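Side-chain contacts in muramoyltetrapeptide carboxypeptidase (Oxalobacter formigenes OXCC13, PDB 6UUK), which probably acts as a serine-type carboxypeptidase that trims tetrapeptides of the bacterial cell wall: residues I74-S79 with S176-G181; Q261-G266 with R301-I306. One frame throughout, in Å; residues are numbered along the deposited sequence.

Overall arrangement
Contact 1 (I74-S79 with S176-G181) and contact 2 (Q261-G266 with R301-I306) lie on opposite sides of the chain's centre, 39 Å apart between their centres and about 22 Å between nearest atoms. They follow one another along the chain. Contact 1 belongs to the part built on the sheet that holds strands 55-59 and 83-86, contact 2 to the part built on the sheet with strands 273-280 and 308-310. Both stand away from the predicted catalytic residues S152, E246 and H316. Their chemistry differs: contact 1 is held by apolar side-chain packing and a CH-pi contact, whereas contact 2 joins two helix ends by salt bridges and lies beside the second subunit.

Contact 1: residues I74-S79 with S176-G181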
loop_
_atom_site.group_PDB
_atom_site.type_symbol
_atom_site.label_atom_id
_atom_site.label_comp_id
_atom_site.label_asym_id
_atom_site.label_seq_id
_atom_site.Cartn_x
_atom_site.Cartn_y
_atom_site.Cartn_z
ATOM N N ILE B 74 -12.017 -28.759 -10.583
ATOM C CA ILE B 74 -11.329 -29.626 -11.534
ATOM C C ILE B 74 -12.326 -30.253 -12.502
ATOM O O ILE B 74 -12.038 -30.414 -13.694
ATOM C CB ILE B 74 -10.509 -30.693 -10.785
ATOM C CG1 ILE B 74 -9.421 -30.030 -9.937
ATOM C CG2 ILE B 74 -9.891 -31.684 -11.759
ATOM C CD1 ILE B 74 -8.596 -31.006 -9.128
ATOM N N GLY B 75 -13.515 -30.606 -12.008
ATOM C CA GLY B 75 -14.536 -31.158 -12.881
ATOM C C GLY B 75 -15.002 -30.184 -13.944
ATOM O O GLY B 75 -15.359 -30.591 -15.052
ATOM N N VAL B 76 -15.007 -28.887 -13.625
ATOM C CA VAL B 76 -15.360 -27.879 -14.620
ATOM C C VAL B 76 -14.297 -27.819 -15.710
ATOM O O VAL B 76 -14.609 -27.797 -16.906
ATOM C CB VAL B 76 -15.560 -26.509 -13.949
ATOM C CG1 VAL B 76 -15.876 -25.448 -14.993
ATOM C CG2 VAL B 76 -16.666 -26.584 -12.908
ATOM N N LEU B 77 -13.023 -27.793 -15.310
ATOM C CA LEU B 77 -11.938 -27.835 -16.285
ATOM C C LEU B 77 -11.969 -29.124 -17.095
ATOM O O LEU B 77 -11.560 -29.137 -18.262
ATOM C CB LEU B 77 -10.593 -27.682 -15.573
ATOM C CG LEU B 77 -10.392 -26.367 -14.815
ATOM C CD1 LEU B 77 -9.243 -26.477 -13.825
ATOM C CD2 LEU B 77 -10.152 -25.225 -15.790
ATOM N N LYS B 78 -12.453 -30.214 -16.496
ATOM C CA LYS B 78 -12.631 -31.457 -17.238
ATOM C C LYS B 78 -13.782 -31.342 -18.230
ATOM O O LYS B 78 -13.658 -31.751 -19.391
ATOM C CB LYS B 78 -12.875 -32.612 -16.266
ATOM C CG LYS B 78 -13.402 -33.876 -16.923
ATOM C CD LYS B 78 -14.072 -34.782 -15.904
ATOM C CE LYS B 78 -15.240 -34.076 -15.231
ATOM N NZ LYS B 78 -15.910 -34.940 -14.221
ATOM N N SER B 79 -14.912 -30.784 -17.787
ATOM C CA SER B 79 -16.076 -30.668 -18.659
ATOM C C SER B 79 -15.800 -29.759 -19.849
ATOM O O SER B 79 -16.372 -29.959 -20.927
ATOM C CB SER B 79 -17.278 -30.154 -17.865
ATOM O OG SER B 79 -17.022 -28.868 -17.327
ATOM N N SER B 176 -12.722 -18.309 -7.032
ATOM C CA SER B 176 -14.143 -18.018 -7.173
ATOM C C SER B 176 -14.613 -18.007 -8.623
ATOM O O SER B 176 -15.714 -17.517 -8.898
ATOM C CB SER B 176 -14.483 -16.676 -6.512
ATOM O OG SER B 176 -14.173 -16.697 -5.129
ATOM N N ASP B 177 -13.818 -18.530 -9.555
ATOM C CA ASP B 177 -14.202 -18.575 -10.960
ATOM C C ASP B 177 -14.525 -19.974 -11.459
ATOM O O ASP B 177 -15.284 -20.110 -12.420
ATOM C CB ASP B 177 -13.094 -17.975 -11.833
ATOM C CG ASP B 177 -12.894 -16.495 -11.580
ATOM O OD1 ASP B 177 -13.866 -15.726 -11.738
ATOM O OD2 ASP B 177 -11.769 -16.100 -11.208
ATOM N N PHE B 178 -13.970 -21.013 -10.833
ATOM C CA PHE B 178 -14.305 -22.389 -11.165
ATOM C C PHE B 178 -14.958 -23.154 -10.024
ATOM O O PHE B 178 -15.582 -24.190 -10.281
ATOM C CB PHE B 178 -13.053 -23.157 -11.620
ATOM C CG PHE B 178 -12.472 -22.659 -12.912
ATOM C CD1 PHE B 178 -13.037 -23.019 -14.125
ATOM C CD2 PHE B 178 -11.357 -21.837 -12.915
ATOM C CE1 PHE B 178 -12.504 -22.563 -15.317
ATOM C CE2 PHE B 178 -10.818 -21.379 -14.103
ATOM C CZ PHE B 178 -11.394 -21.742 -15.306
ATOM N N THR B 179 -14.838 -22.681 -8.783
ATOM C CA THR B 179 -15.472 -23.333 -7.645
ATOM C C THR B 179 -16.908 -22.883 -7.420
ATOM O O THR B 179 -17.673 -23.605 -6.771
ATOM C CB THR B 179 -14.672 -23.074 -6.363
ATOM O OG1 THR B 179 -14.472 -21.664 -6.199
ATOM C CG2 THR B 179 -13.323 -23.772 -6.420
ATOM N N ARG B 180 -17.289 -21.717 -7.932
ATOM C CA ARG B 180 -18.629 -21.205 -7.694
ATOM C C ARG B 180 -19.667 -21.999 -8.480
ATOM O O ARG B 180 -19.412 -22.480 -9.587
ATOM C CB ARG B 180 -18.711 -19.727 -8.074
ATOM C CG ARG B 180 -18.294 -19.427 -9.505
ATOM C CD ARG B 180 -18.855 -18.092 -9.959
ATOM N NE ARG B 180 -18.519 -17.013 -9.036
ATOM C CZ ARG B 180 -19.199 -15.876 -8.940
ATOM N NH1 ARG B 180 -20.265 -15.674 -9.702
ATOM N NH2 ARG B 180 -18.823 -14.946 -8.074
ATOM N N GLY B 181 -20.854 -22.140 -7.885
ATOM C CA GLY B 181 -21.966 -22.760 -8.582
ATOM C C GLY B 181 -22.632 -21.873 -9.607
ATOM O O GLY B 181 -23.240 -22.384 -10.552
#
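With chi1 at -66°, the CG of F178 stands anti to its own carbonyl carbon and the ring is carried to helix 67-79, where V76 and L77 meet it. L77 has nearly the same first torsion (-61°), and its second sets CD2 over one ring face, toward the rim. That methyl lies 3.9 Å from the F178 ring centroid and 24° off the ring normal, a CH-pi contact in which the two side chains cross at about a right angle. V76 comes from another direction: its CG1 sits at the ring edge, in plane, 3.8 Å from F178 CD1, while its CG2 rests 3.7 Å from F178 O. Phenylalanine suits by offering a face to leucine's branched end and an edge to valine, whose two methyls serve ring and backbone at once.

In the fold, helix 67-79 forms the beta-alpha-beta crossover between the parallel strands 55-59 and 83-86, and the segment holding F178 follows the short helix 174-177. L77 also packs on V84 of strand 83-86, and L188 of helix 185-196 touches both V76 and F178. Turning back on its own helix, S79 OG donates to V76 O at 2.7 Å.

Contact 2: residues Q261-G266 with R301-I306; sequences QLDESG and RSRLSI
One nitrogen, NH1 of R303, is shared by two carboxylates from consecutive residues, D263 and E264, and neither bond is short. D263 OD2 and E264 OE2 each lie 3.4 Å from R303 NH1, and both hydrogen bonds are weak and bent. D263 OD2 meets the guanidinium at its edge, in plane, although the two flat groups are turned 50° apart; the E264 carboxylate stands almost perpendicular to the guanidinium, at 87°. R303 reaches both acids because its chain, extended from the backbone with CG anti to N, then folds at chi2 and chi3. A long, jointed arginine suits a place between two acids, and its charge probably offsets their mutual repulsion.

The other oxygen of D263, OD1, lies 3.5 Å from L304 CD2, and the same methyl approaches D263 CG at 3.8 Å, so the leucine packs alongside the acid. An alanine in place of D263 is likely to cost R303 one of the two acids it meets here, leaving the weak bridge to E264, and to open a gap beside the L304 methyl. The firmer hold on E264 comes from the second subunit, whose W234 NE1 donates to E264 OE1.

Past E264, G266 closes the helix in a Schellman motif, its positive phi fitting a residue without a side chain. The contact thus joins the C-terminal ends of helices 252-264 and 293-303, with L268 touching D263 and L304 and with L304 packed on L274 of strand 273-280.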
loop_
_atom_site.group_PDB
_atom_site.type_symbol
_atom_site.label_atom_id
_atom_site.label_comp_id
_atom_site.label_asym_id
_atom_site.label_seq_id
_atom_site.Cartn_x
_atom_site.Cartn_y
_atom_site.Cartn_z
ATOM N N GLN B 261 1.063 7.116 -5.380
ATOM C CA GLN B 261 2.362 6.469 -5.228
ATOM C C GLN B 261 2.930 6.067 -6.582
ATOM O O GLN B 261 4.126 6.241 -6.839
ATOM C CB GLN B 261 2.244 5.251 -4.313
ATOM C CG GLN B 261 3.564 4.528 -4.084
ATOM C CD GLN B 261 3.444 3.392 -3.090
ATOM O OE1 GLN B 261 2.346 2.918 -2.800
ATOM N NE2 GLN B 261 4.577 2.950 -2.557
ATOM N N LEU B 262 2.084 5.530 -7.463
ATOM C CA LEU B 262 2.521 5.228 -8.820
ATOM C C LEU B 262 2.818 6.486 -9.624
ATOM O O LEU B 262 3.572 6.418 -10.599
ATOM C CB LEU B 262 1.467 4.389 -9.542
ATOM C CG LEU B 262 1.056 3.092 -8.844
ATOM C CD1 LEU B 262 0.017 2.341 -9.662
ATOM C CD2 LEU B 262 2.271 2.215 -8.575
ATOM N N ASP B 263 2.242 7.628 -9.243
ATOM C CA ASP B 263 2.540 8.870 -9.944
ATOM C C ASP B 263 3.795 9.538 -9.391
ATOM O O ASP B 263 4.635 10.018 -10.161
ATOM C CB ASP B 263 1.342 9.815 -9.867
ATOM C CG ASP B 263 1.608 11.148 -10.538
ATOM O OD1 ASP B 263 1.763 11.178 -11.779
ATOM O OD2 ASP B 263 1.660 12.170 -9.821
ATOM N N GLU B 264 3.944 9.571 -8.065
ATOM C CA GLU B 264 5.140 10.158 -7.467
ATOM C C GLU B 264 6.385 9.331 -7.770
ATOM O O GLU B 264 7.474 9.891 -7.940
ATOM C CB GLU B 264 4.956 10.311 -5.956
ATOM C CG GLU B 264 3.907 11.340 -5.567
ATOM C CD GLU B 264 4.317 12.755 -5.929
ATOM O OE1 GLU B 264 5.534 13.021 -6.011
ATOM O OE2 GLU B 264 3.422 13.602 -6.134
ATOM N N SER B 265 6.249 8.005 -7.845
ATOM C CA SER B 265 7.377 7.157 -8.213
ATOM C C SER B 265 7.767 7.303 -9.678
ATOM O O SER B 265 8.814 6.779 -10.076
ATOM C CB SER B 265 7.061 5.691 -7.909
ATOM O OG SER B 265 6.791 5.499 -6.532
ATOM N N GLY B 266 6.958 7.987 -10.481
ATOM C CA GLY B 266 7.269 8.216 -11.876
ATOM C C GLY B 266 6.769 7.161 -12.835
ATOM O O GLY B 266 7.181 7.167 -14.002
ATOM N N ARG B 301 -7.620 13.020 -13.267
ATOM C CA ARG B 301 -7.378 13.472 -14.633
ATOM C C ARG B 301 -6.793 14.878 -14.669
ATOM O O ARG B 301 -6.054 15.215 -15.600
ATOM C CB ARG B 301 -8.675 13.406 -15.439
ATOM C CG ARG B 301 -9.134 11.986 -15.736
ATOM C CD ARG B 301 -10.555 11.951 -16.268
ATOM N NE ARG B 301 -10.937 10.609 -16.701
ATOM C CZ ARG B 301 -12.174 10.251 -17.027
ATOM N NH1 ARG B 301 -13.161 11.134 -16.961
ATOM N NH2 ARG B 301 -12.427 9.008 -17.411
ATOM N N SER B 302 -7.106 15.709 -13.671
ATOM C CA SER B 302 -6.491 17.029 -13.597
ATOM C C SER B 302 -5.034 16.941 -13.163
ATOM O O SER B 302 -4.207 17.746 -13.603
ATOM C CB SER B 302 -7.278 17.926 -12.642
ATOM O OG SER B 302 -8.604 18.123 -13.101
ATOM N N ARG B 303 -4.702 15.970 -12.310
ATOM C CA ARG B 303 -3.324 15.804 -11.860
ATOM C C ARG B 303 -2.480 15.078 -12.901
ATOM O O ARG B 303 -1.380 15.527 -13.241
ATOM C CB ARG B 303 -3.296 15.051 -10.527
ATOM C CG ARG B 303 -1.956 14.399 -10.202
ATOM C CD ARG B 303 -0.864 15.429 -9.956
ATOM N NE ARG B 303 -0.969 16.039 -8.634
ATOM C CZ ARG B 303 -0.316 15.606 -7.560
ATOM N NH1 ARG B 303 0.492 14.559 -7.652
ATOM N NH2 ARG B 303 -0.469 16.220 -6.395
ATOM N N LEU B 304 -2.978 13.957 -13.416
ATOM C CA LEU B 304 -2.194 13.148 -14.338
ATOM C C LEU B 304 -2.037 13.846 -15.685
ATOM O O LEU B 304 -2.886 14.636 -16.108
ATOM C CB LEU B 304 -2.843 11.780 -14.540
ATOM C CG LEU B 304 -2.930 10.865 -13.317
ATOM C CD1 LEU B 304 -3.310 9.454 -13.740
ATOM C CD2 LEU B 304 -1.621 10.868 -12.543
ATOM N N SER B 305 -0.928 13.542 -16.357
ATOM C CA SER B 305 -0.657 14.050 -17.694
ATOM C C SER B 305 -1.059 13.075 -18.792
ATOM O O SER B 305 -1.040 13.450 -19.969
ATOM C CB SER B 305 0.831 14.393 -17.837
ATOM O OG SER B 305 1.642 13.257 -17.589
ATOM N N ILE B 306 -1.416 11.844 -18.440
ATOM C CA ILE B 306 -1.823 10.837 -19.415
ATOM C C ILE B 306 -3.340 10.703 -19.371
ATOM O O ILE B 306 -3.956 10.998 -18.336
ATOM C CB ILE B 306 -1.134 9.489 -19.147
ATOM C CG1 ILE B 306 -1.615 8.895 -17.822
ATOM C CG2 ILE B 306 0.377 9.661 -19.137
ATOM C CD1 ILE B 306 -1.095 7.499 -17.555
#